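Local coordinates for variant surface glycoprotein MITat 1.13 (Trypanosoma brucei, PDB 6Z8G), which probably forms a dense coat on the parasite surface and, through switching among antigenically distinct variants, lets the trypanosome evade the host immune response, at residues B[39-44]-B[114-119]; B[125-130]-B[159-164]. All coordinates share one frame; numbering follows the deposited sequence.

Overall arrangement
Both contacts use helix 78-129, at successive levels along it. Interaction 1 pairs this helix with helix 34-75, the other arm of the long hairpin, through residues 39-44 and 114-119. Interaction 2 lies nearer the C-terminal end of helix 78-129. There residues 159-164, in the loop between strands 152-155 and 194-203, pack on residues 125-130. Both segments of interaction 1 come before those of interaction 2. The centres are about 19 Å apart, and about 7 Å separates the nearest atoms. Interaction 1 is buried, interaction 2 partly so, and both have sugars close by. One long helix thus carries both the hairpin packing and the loop's docking, next to the second subunit.

Interaction 1: residues B[39-44]-B[114-119]. With NAG (2-acetamido-2-deoxy-beta-D-glucopyranose), chain D; MAN (alpha-D-mannopyranose), chain C.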
ATOM      1  N   SER B  39     -12.687   9.087   9.057  1.00 25.03           N
ATOM      2  CA  SER B  39     -11.759  10.206   9.012  1.00 26.41           C
ATOM      3  C   SER B  39     -10.600  10.002   9.974  1.00 25.57           C
ATOM      4  O   SER B  39      -9.437  10.174   9.605  1.00 25.66           O
ATOM      5  CB  SER B  39     -12.504  11.502   9.342  1.00 28.39           C
ATOM      6  OG  SER B  39     -11.598  12.587   9.432  1.00 32.75           O
ATOM      7  N   ARG B  40     -10.898   9.607  11.211  1.00 22.41           N
ATOM      8  CA  ARG B  40      -9.836   9.442  12.196  1.00 23.37           C
ATOM      9  C   ARG B  40      -8.893   8.320  11.798  1.00 21.19           C
ATOM     10  O   ARG B  40      -7.669   8.445  11.937  1.00 20.55           O
ATOM     11  CB  ARG B  40     -10.429   9.174  13.578  1.00 23.64           C
ATOM     12  CG  ARG B  40      -9.383   9.274  14.673  1.00 25.98           C
ATOM     13  CD  ARG B  40      -9.919   8.804  15.996  1.00 27.51           C
ATOM     14  NE  ARG B  40     -11.054   9.605  16.457  1.00 29.08           N
ATOM     15  CZ  ARG B  40     -11.515   9.581  17.705  1.00 29.05           C
ATOM     16  NH1 ARG B  40     -10.933   8.800  18.611  1.00 26.63           N
ATOM     17  NH2 ARG B  40     -12.565  10.323  18.041  1.00 29.40           N
ATOM     18  N   LEU B  41      -9.447   7.205  11.317  1.00 26.09           N
ATOM     19  CA  LEU B  41      -8.615   6.082  10.912  1.00 25.61           C
ATOM     20  C   LEU B  41      -7.661   6.477   9.794  1.00 25.67           C
ATOM     21  O   LEU B  41      -6.477   6.130   9.829  1.00 24.39           O
ATOM     22  CB  LEU B  41      -9.502   4.928  10.475  1.00 26.19           C
ATOM     23  CG  LEU B  41      -9.065   3.563  10.967  1.00 28.47           C
ATOM     24  CD1 LEU B  41      -8.654   3.616  12.441  1.00 28.69           C
ATOM     25  CD2 LEU B  41     -10.217   2.600  10.774  1.00 28.38           C
ATOM     26  N   LEU B  42      -8.149   7.239   8.814  1.00 21.10           N
ATOM     27  CA  LEU B  42      -7.290   7.655   7.714  1.00 20.09           C
ATOM     28  C   LEU B  42      -6.261   8.678   8.175  1.00 20.98           C
ATOM     29  O   LEU B  42      -5.111   8.644   7.732  1.00 20.33           O
ATOM     30  CB  LEU B  42      -8.147   8.205   6.581  1.00 21.06           C
ATOM     31  CG  LEU B  42      -8.997   7.131   5.899  1.00 22.45           C
ATOM     32  CD1 LEU B  42      -9.955   7.738   4.893  1.00 24.10           C
ATOM     33  CD2 LEU B  42      -8.108   6.124   5.218  1.00 22.97           C
ATOM     34  N   LYS B  43      -6.638   9.560   9.102  1.00 22.63           N
ATOM     35  CA  LYS B  43      -5.684  10.529   9.629  1.00 24.25           C
ATOM     36  C   LYS B  43      -4.574   9.845  10.406  1.00 23.72           C
ATOM     37  O   LYS B  43      -3.415  10.266  10.333  1.00 23.64           O
ATOM     38  CB  LYS B  43      -6.383  11.528  10.546  1.00 27.18           C
ATOM     39  CG  LYS B  43      -7.108  12.656   9.834  1.00 29.67           C
ATOM     40  CD  LYS B  43      -7.836  13.547  10.835  1.00 33.13           C
ATOM     41  CE  LYS B  43      -8.749  14.544  10.125  1.00 36.46           C
ATOM     42  NZ  LYS B  43      -8.540  14.517   8.639  1.00 38.00           N
ATOM     43  N   ARG B  44      -4.921   8.822  11.187  1.00 21.03           N
ATOM     44  CA  ARG B  44      -3.918   8.039  11.898  1.00 19.71           C
ATOM     45  C   ARG B  44      -3.009   7.310  10.924  1.00 19.34           C
ATOM     46  O   ARG B  44      -1.787   7.304  11.089  1.00 19.32           O
ATOM     47  CB  ARG B  44      -4.586   7.029  12.831  1.00 19.46           C
ATOM     48  CG  ARG B  44      -5.367   7.641  14.001  1.00 20.87           C
ATOM     49  CD  ARG B  44      -5.972   6.562  14.863  1.00 20.76           C
ATOM     50  NE  ARG B  44      -4.943   5.698  15.422  1.00 21.79           N
ATOM     51  CZ  ARG B  44      -5.158   4.457  15.843  1.00 21.17           C
ATOM     52  NH1 ARG B  44      -6.382   3.940  15.771  1.00 21.11           N
ATOM     53  NH2 ARG B  44      -4.154   3.739  16.339  1.00 21.00           N
ATOM     54  N   SER B 114      -3.742  -1.756   3.704  1.00 19.02           N
ATOM     55  CA  SER B 114      -4.787  -2.658   3.229  1.00 20.77           C
ATOM     56  C   SER B 114      -5.901  -2.790   4.256  1.00 21.75           C
ATOM     57  O   SER B 114      -7.090  -2.707   3.924  1.00 20.60           O
ATOM     58  CB  SER B 114      -4.209  -4.028   2.925  1.00 22.52           C
ATOM     59  OG  SER B 114      -3.356  -3.961   1.799  1.00 28.23           O
ATOM     60  N   LYS B 115      -5.531  -2.966   5.526  1.00 19.08           N
ATOM     61  CA  LYS B 115      -6.541  -3.208   6.549  1.00 18.65           C
ATOM     62  C   LYS B 115      -7.312  -1.936   6.877  1.00 18.57           C
ATOM     63  O   LYS B 115      -8.532  -1.979   7.090  1.00 17.23           O
ATOM     64  CB  LYS B 115      -5.868  -3.818   7.770  1.00 18.36           C
ATOM     65  CG  LYS B 115      -5.299  -5.186   7.416  1.00 20.75           C
ATOM     66  CD  LYS B 115      -4.469  -5.805   8.537  1.00 21.71           C
ATOM     67  CE  LYS B 115      -4.303  -7.317   8.311  1.00 23.97           C
ATOM     68  NZ  LYS B 115      -3.912  -8.071   9.552  1.00 26.26           N
ATOM     69  N   ILE B 116      -6.633  -0.791   6.893  1.00 21.15           N
ATOM     70  CA  ILE B 116      -7.330   0.458   7.157  1.00 20.90           C
ATOM     71  C   ILE B 116      -8.319   0.762   6.037  1.00 21.65           C
ATOM     72  O   ILE B 116      -9.464   1.136   6.291  1.00 20.34           O
ATOM     73  CB  ILE B 116      -6.312   1.596   7.342  1.00 21.32           C
ATOM     74  CG1 ILE B 116      -5.502   1.373   8.634  1.00 21.50           C
ATOM     75  CG2 ILE B 116      -7.013   2.968   7.332  1.00 20.36           C
ATOM     76  CD1 ILE B 116      -6.024   2.116   9.827  1.00 22.63           C
ATOM     77  N   GLU B 117      -7.905   0.587   4.785  1.00 23.42           N
ATOM     78  CA  GLU B 117      -8.791   0.958   3.685  1.00 24.27           C
ATOM     79  C   GLU B 117      -9.977   0.013   3.566  1.00 24.38           C
ATOM     80  O   GLU B 117     -11.064   0.442   3.157  1.00 25.23           O
ATOM     81  CB  GLU B 117      -8.028   1.006   2.364  1.00 24.99           C
ATOM     82  CG  GLU B 117      -6.982   2.082   2.298  1.00 26.81           C
ATOM     83  CD  GLU B 117      -7.563   3.471   2.167  1.00 29.62           C
ATOM     84  OE1 GLU B 117      -8.817   3.590   2.059  1.00 30.19           O
ATOM     85  OE2 GLU B 117      -6.758   4.443   2.180  1.00 30.98           O
ATOM     86  N   GLU B 118      -9.796  -1.274   3.885  1.00 19.35           N
ATOM     87  CA  GLU B 118     -10.948  -2.164   3.936  1.00 20.05           C
ATOM     88  C   GLU B 118     -11.933  -1.715   5.011  1.00 19.29           C
ATOM     89  O   GLU B 118     -13.149  -1.705   4.782  1.00 20.28           O
ATOM     90  CB  GLU B 118     -10.499  -3.603   4.175  1.00 20.61           C
ATOM     91  CG  GLU B 118     -11.656  -4.595   4.251  1.00 22.04           C
ATOM     92  CD  GLU B 118     -11.180  -6.037   4.309  1.00 24.64           C
ATOM     93  OE1 GLU B 118      -9.969  -6.261   4.154  1.00 26.17           O
ATOM     94  OE2 GLU B 118     -12.006  -6.953   4.502  1.00 25.52           O
ATOM     95  N   ALA B 119     -11.430  -1.308   6.182  1.00 18.33           N
ATOM     96  CA  ALA B 119     -12.306  -0.784   7.226  1.00 18.73           C
ATOM     97  C   ALA B 119     -13.016   0.478   6.758  1.00 19.57           C
ATOM     98  O   ALA B 119     -14.230   0.602   6.917  1.00 17.90           O
ATOM     99  CB  ALA B 119     -11.527  -0.513   8.515  1.00 17.86           C
TER
HETATM  100  C1  NAG D   1     -13.011  -8.076   7.376  1.00 20.43           C
HETATM  101  C2  NAG D   1     -11.812  -9.034   7.190  1.00 22.11           C
HETATM  102  C3  NAG D   1     -12.096 -10.043   6.083  1.00 23.65           C
HETATM  103  C4  NAG D   1     -13.433 -10.737   6.307  1.00 22.80           C
HETATM  104  C5  NAG D   1     -14.524  -9.684   6.445  1.00 21.23           C
HETATM  105  C6  NAG D   1     -15.897 -10.265   6.689  1.00 23.45           C
HETATM  106  C7  NAG D   1      -9.458  -8.421   7.567  1.00 24.22           C
HETATM  107  C8  NAG D   1      -8.323  -7.537   7.129  1.00 21.04           C
HETATM  108  N2  NAG D   1     -10.601  -8.284   6.886  1.00 22.73           N
HETATM  109  O3  NAG D   1     -11.037 -10.990   6.033  1.00 23.31           O
HETATM  110  O4  NAG D   1     -13.736 -11.554   5.185  1.00 25.16           O
HETATM  111  O5  NAG D   1     -14.222  -8.840   7.565  1.00 21.54           O
HETATM  112  O6  NAG D   1     -16.885  -9.248   6.601  1.00 21.07           O
HETATM  113  O7  NAG D   1      -9.342  -9.219   8.493  1.00 23.35           O
HETATM  114  C1  MAN C   4     -15.014  15.074   4.828  1.00 39.22           C
HETATM  115  C2  MAN C   4     -14.696  13.611   5.129  1.00 38.42           C
HETATM  116  C3  MAN C   4     -15.373  13.180   6.434  1.00 35.23           C
HETATM  117  C4  MAN C   4     -14.935  14.077   7.561  1.00 37.17           C
HETATM  118  C5  MAN C   4     -15.301  15.527   7.205  1.00 41.38           C
HETATM  119  C6  MAN C   4     -14.838  16.548   8.266  1.00 48.00           C
HETATM  120  O2  MAN C   4     -13.317  13.521   5.412  1.00 40.36           O
HETATM  121  O3  MAN C   4     -15.079  11.847   6.775  1.00 31.03           O
HETATM  122  O4  MAN C   4     -15.589  13.692   8.755  1.00 40.38           O
HETATM  123  O5  MAN C   4     -14.662  15.863   5.959  1.00 41.87           O
HETATM  124  O6  MAN C   4     -15.509  17.813   8.069  1.00 57.57           O
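Leu42 puts a methyl group against a buried carboxylate of Glu117, with CD2 3.7 Å from OE2. The two side chains cross at about a right angle. The CB of Glu117 points away from helix 34-75, but a bend at chi2 (-73°) swings the carboxylate back to Leu42. The same OE2 shares a weak hydrogen bond with Ser114 OG of the second subunit. Glu117 also packs on Glu117 of that subunit.

The rest of the contact is apolar, and no hydrogen bond links the two segments. Leu41 and Ile116 both point toward the opposite helix. Leu41 CG meets Ile116 CD1 at 3.6 Å, which is snug for two aliphatic carbons. The CD2 branch of Leu41 reaches Ala119 CB at 4.1 Å. The other branch of Ile116, CG2, touches Leu42 CD2 at 4.0 Å, so Ile116 spans both leucines.

Glu118 faces a different side. Its extended chain brings OE2 within 3.1 Å of N2 of the N-acetylglucosamine of chain D, forming a hydrogen bond. The Glu118 side chain also touches Asn260, a known glycosylation site, and its OE2 is hydrogen-bonded to Asn124 of the second subunit.

Locally the helix axes approach to 10.0 Å at 163°, almost antiparallel. This is the packing of the long antiparallel helical hairpin that forms the elongated body of A-type VSG N-terminal domains.

Interaction 2: residues B[125-130]-B[159-164]; sequences TLHKLE and TIHTAD. With NAG (2-acetamido-2-deoxy-beta-D-glucopyranose), chain E; BMA (beta-D-mannopyranose), chain F.
His127 and Lys128 are tied to the loop by two hydrogen bonds. The ring of His127 gives its NE2 proton to Ala163 O at 2.9 Å, with the acceptor in the ring plane. The donor sits tilted by 25° from the carbonyl plane of Ala163. With CG anti to the backbone N (chi1 178°), the imidazole reaches out from the helix to the loop. The second bond joins backbones: His161 N donates to Lys128 O at 2.8 Å. It thus uses a carbonyl oxygen near the C-terminal end of the helix.

The two imidazoles form an aromatic pair with oblique geometry. Their planes are inclined at 56° and their centroids are 5.1 Å apart. His127 O lies at the edge of the His161 ring, in its plane. Ala163 N lies over one face of that ring, toward its rim.

Weaker contacts fill in around Lys128. Its CA makes a CH...O contact with His161 O at 3.5 Å. That oxygen is buried and has no hydrogen-bonding partner in the model. The bent lysine chain also lays CD 3.8 Å from Ile160 CD1.

Sugars border the contact. Asp164 OD2 accepts a hydrogen bond from O2 of the beta-mannose at 2.8 Å. The acetamido methyl of the chain E N-acetylglucosamine lies obliquely near the His127 ring.

Asp164 directly precedes Cys165, whose disulfide with Cys35 ties the loop to helix 34-75. The contact is thus a loop of the VSG N-terminal domain packed on the end of the long helical hairpin, beside a glycan whose GlcNAc-mannose link is consistent with an N-linked core.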
ATOM      1  N   THR B 125     -20.503   2.241   4.171  1.00 21.49           N
ATOM      2  CA  THR B 125     -21.812   1.619   4.306  1.00 22.32           C
ATOM      3  C   THR B 125     -22.468   1.947   5.639  1.00 22.26           C
ATOM      4  O   THR B 125     -23.622   2.203   5.698  1.00 22.47           O
ATOM      5  CB  THR B 125     -21.819   0.108   4.036  1.00 25.18           C
ATOM      6  OG1 THR B 125     -21.178  -0.589   5.087  1.00 27.03           O
ATOM      7  CG2 THR B 125     -21.175  -0.211   2.778  1.00 23.43           C
ATOM      8  N   LEU B 126     -21.702   1.939   6.707  1.00 22.57           N
ATOM      9  CA  LEU B 126     -22.251   2.342   8.001  1.00 22.28           C
ATOM     10  C   LEU B 126     -22.789   3.765   7.952  1.00 22.81           C
ATOM     11  O   LEU B 126     -23.773   4.075   8.626  1.00 22.50           O
ATOM     12  CB  LEU B 126     -21.199   2.205   9.105  1.00 21.16           C
ATOM     13  CG  LEU B 126     -20.712   0.765   9.350  1.00 21.14           C
ATOM     14  CD1 LEU B 126     -19.745   0.732  10.523  1.00 20.96           C
ATOM     15  CD2 LEU B 126     -21.871  -0.155   9.594  1.00 23.20           C
ATOM     16  N   HIS B 127     -22.150   4.647   7.169  1.00 22.31           N
ATOM     17  CA  HIS B 127     -22.708   5.971   6.914  1.00 22.73           C
ATOM     18  C   HIS B 127     -24.019   5.897   6.129  1.00 23.22           C
ATOM     19  O   HIS B 127     -24.933   6.677   6.396  1.00 25.14           O
ATOM     20  CB  HIS B 127     -21.692   6.856   6.186  1.00 22.81           C
ATOM     21  CG  HIS B 127     -22.218   8.220   5.845  1.00 24.60           C
ATOM     22  ND1 HIS B 127     -22.401   9.206   6.791  1.00 26.53           N
ATOM     23  CD2 HIS B 127     -22.634   8.749   4.667  1.00 25.86           C
ATOM     24  CE1 HIS B 127     -22.890  10.289   6.210  1.00 27.55           C
ATOM     25  NE2 HIS B 127     -23.042  10.036   4.922  1.00 26.82           N
ATOM     26  N   LYS B 128     -24.138   4.995   5.140  1.00 22.70           N
ATOM     27  CA  LYS B 128     -25.409   4.887   4.417  1.00 24.03           C
ATOM     28  C   LYS B 128     -26.534   4.408   5.328  1.00 25.26           C
ATOM     29  O   LYS B 128     -27.710   4.679   5.067  1.00 25.34           O
ATOM     30  CB  LYS B 128     -25.306   3.921   3.232  1.00 24.86           C
ATOM     31  CG  LYS B 128     -24.185   4.173   2.242  1.00 25.92           C
ATOM     32  CD  LYS B 128     -24.514   5.250   1.233  1.00 26.54           C
ATOM     33  CE  LYS B 128     -23.487   5.282   0.106  1.00 28.93           C
ATOM     34  NZ  LYS B 128     -23.604   6.569  -0.647  1.00 32.42           N
ATOM     35  N   LEU B 129     -26.198   3.678   6.382  1.00 25.52           N
ATOM     36  CA  LEU B 129     -27.182   3.051   7.246  1.00 25.17           C
ATOM     37  C   LEU B 129     -27.430   3.827   8.526  1.00 26.98           C
ATOM     38  O   LEU B 129     -28.318   3.444   9.306  1.00 28.07           O
ATOM     39  CB  LEU B 129     -26.722   1.637   7.600  1.00 24.37           C
ATOM     40  CG  LEU B 129     -26.406   0.677   6.457  1.00 25.68           C
ATOM     41  CD1 LEU B 129     -25.980  -0.686   7.001  1.00 25.36           C
ATOM     42  CD2 LEU B 129     -27.605   0.529   5.533  1.00 27.81           C
ATOM     43  N   GLU B 130     -26.728   4.945   8.725  1.00 31.29           N
ATOM     44  CA  GLU B 130     -26.723   5.606  10.021  1.00 32.82           C
ATOM     45  C   GLU B 130     -28.080   6.179  10.389  1.00 36.70           C
ATOM     46  O   GLU B 130     -28.333   6.452  11.569  1.00 38.96           O
ATOM     47  CB  GLU B 130     -25.673   6.724  10.034  1.00 35.24           C
ATOM     48  N   THR B 159     -34.677   2.574   2.130  1.00 30.17           N
ATOM     49  CA  THR B 159     -34.033   3.813   1.723  1.00 30.13           C
ATOM     50  C   THR B 159     -32.791   4.051   2.564  1.00 29.35           C
ATOM     51  O   THR B 159     -32.878   4.244   3.785  1.00 29.24           O
ATOM     52  CB  THR B 159     -35.002   4.977   1.858  1.00 32.30           C
ATOM     53  OG1 THR B 159     -36.168   4.683   1.083  1.00 33.96           O
ATOM     54  CG2 THR B 159     -34.368   6.240   1.330  1.00 31.44           C
ATOM     55  N   ILE B 160     -31.640   4.089   1.900  1.00 30.72           N
ATOM     56  CA  ILE B 160     -30.380   4.351   2.560  1.00 29.18           C
ATOM     57  C   ILE B 160     -30.093   5.836   2.471  1.00 29.91           C
ATOM     58  O   ILE B 160     -30.681   6.566   1.671  1.00 31.86           O
ATOM     59  CB  ILE B 160     -29.218   3.531   1.962  1.00 28.21           C
ATOM     60  CG1 ILE B 160     -28.786   4.113   0.602  1.00 29.15           C
ATOM     61  CG2 ILE B 160     -29.603   2.065   1.866  1.00 27.76           C
ATOM     62  CD1 ILE B 160     -27.560   3.423  -0.028  1.00 28.75           C
ATOM     63  N   HIS B 161     -29.181   6.277   3.319  1.00 32.24           N
ATOM     64  CA  HIS B 161     -28.787   7.673   3.407  1.00 34.30           C
ATOM     65  C   HIS B 161     -27.737   8.015   2.347  1.00 34.43           C
ATOM     66  O   HIS B 161     -26.713   7.332   2.228  1.00 32.99           O
ATOM     67  CB  HIS B 161     -28.259   7.952   4.809  1.00 33.62           C
ATOM     68  CG  HIS B 161     -27.797   9.353   5.012  1.00 34.89           C
ATOM     69  ND1 HIS B 161     -28.559  10.442   4.664  1.00 36.59           N
ATOM     70  CD2 HIS B 161     -26.662   9.847   5.571  1.00 36.86           C
ATOM     71  CE1 HIS B 161     -27.893  11.544   4.957  1.00 38.61           C
ATOM     72  NE2 HIS B 161     -26.748  11.213   5.528  1.00 37.42           N
ATOM     73  N   THR B 162     -28.002   9.068   1.562  1.00 37.62           N
ATOM     74  CA  THR B 162     -27.180   9.411   0.406  1.00 37.31           C
ATOM     75  C   THR B 162     -26.315  10.654   0.577  1.00 37.09           C
ATOM     76  O   THR B 162     -25.425  10.876  -0.255  1.00 37.82           O
ATOM     77  CB  THR B 162     -28.064   9.620  -0.836  1.00 39.03           C
ATOM     78  OG1 THR B 162     -29.032  10.648  -0.571  1.00 40.55           O
ATOM     79  CG2 THR B 162     -28.768   8.311  -1.260  1.00 37.79           C
ATOM     80  N   ALA B 163     -26.532  11.459   1.618  1.00 34.66           N
ATOM     81  CA  ALA B 163     -25.828  12.732   1.748  1.00 35.61           C
ATOM     82  C   ALA B 163     -24.350  12.545   2.061  1.00 36.55           C
ATOM     83  O   ALA B 163     -23.937  11.538   2.643  1.00 36.06           O
ATOM     84  CB  ALA B 163     -26.446  13.586   2.846  1.00 36.11           C
ATOM     85  N   ASP B 164     -23.552  13.534   1.657  1.00 38.30           N
ATOM     86  CA  ASP B 164     -22.144  13.595   2.030  1.00 38.44           C
ATOM     87  C   ASP B 164     -21.996  13.795   3.540  1.00 37.36           C
ATOM     88  O   ASP B 164     -22.933  14.178   4.245  1.00 39.10           O
ATOM     89  CB  ASP B 164     -21.428  14.734   1.299  1.00 37.53           C
ATOM     90  CG  ASP B 164     -21.298  14.498  -0.198  1.00 38.72           C
ATOM     91  OD1 ASP B 164     -21.601  13.383  -0.666  1.00 38.59           O
ATOM     92  OD2 ASP B 164     -20.878  15.432  -0.914  1.00 41.65           O
TER
HETATM   93  C1  NAG E   2     -17.581  10.446  -0.079  1.00 31.76           C
HETATM   94  C2  NAG E   2     -17.618  11.006   1.336  1.00 30.41           C
HETATM   95  C3  NAG E   2     -18.199  12.411   1.331  1.00 33.76           C
HETATM   96  C4  NAG E   2     -17.428  13.295   0.360  1.00 35.00           C
HETATM   97  C5  NAG E   2     -17.401  12.639  -1.014  1.00 36.26           C
HETATM   98  C6  NAG E   2     -16.585  13.396  -2.038  1.00 36.69           C
HETATM   99  C7  NAG E   2     -17.804   9.312   3.088  1.00 29.90           C
HETATM  100  C8  NAG E   2     -18.719   8.481   3.926  1.00 25.66           C
HETATM  101  N2  NAG E   2     -18.388  10.141   2.217  1.00 29.36           N
HETATM  102  O3  NAG E   2     -18.112  12.949   2.646  1.00 31.81           O
HETATM  103  O4  NAG E   2     -18.085  14.550   0.229  1.00 38.72           O
HETATM  104  O5  NAG E   2     -16.844  11.318  -0.921  1.00 35.62           O
HETATM  105  O6  NAG E   2     -15.291  12.827  -2.167  1.00 39.22           O
HETATM  106  O7  NAG E   2     -16.578   9.244   3.194  1.00 32.05           O
HETATM  107  C1  BMA F   3     -17.276  15.618   0.738  1.00 38.81           C
HETATM  108  C2  BMA F   3     -17.773  16.943   0.093  1.00 41.77           C
HETATM  109  C3  BMA F   3     -17.011  18.114   0.710  1.00 43.78           C
HETATM  110  C4  BMA F   3     -17.133  18.055   2.219  1.00 43.01           C
HETATM  111  C5  BMA F   3     -16.627  16.687   2.727  1.00 38.02           C
HETATM  112  C6  BMA F   3     -16.769  16.530   4.209  1.00 41.13           C
HETATM  113  O2  BMA F   3     -19.129  17.146   0.404  1.00 41.87           O
HETATM  114  O3  BMA F   3     -17.489  19.377   0.228  1.00 46.70           O
HETATM  115  O4  BMA F   3     -16.357  19.077   2.802  1.00 43.79           O
HETATM  116  O5  BMA F   3     -17.386  15.656   2.134  1.00 35.88           O
HETATM  117  O6  BMA F   3     -16.423  15.168   4.534  1.00 40.14           O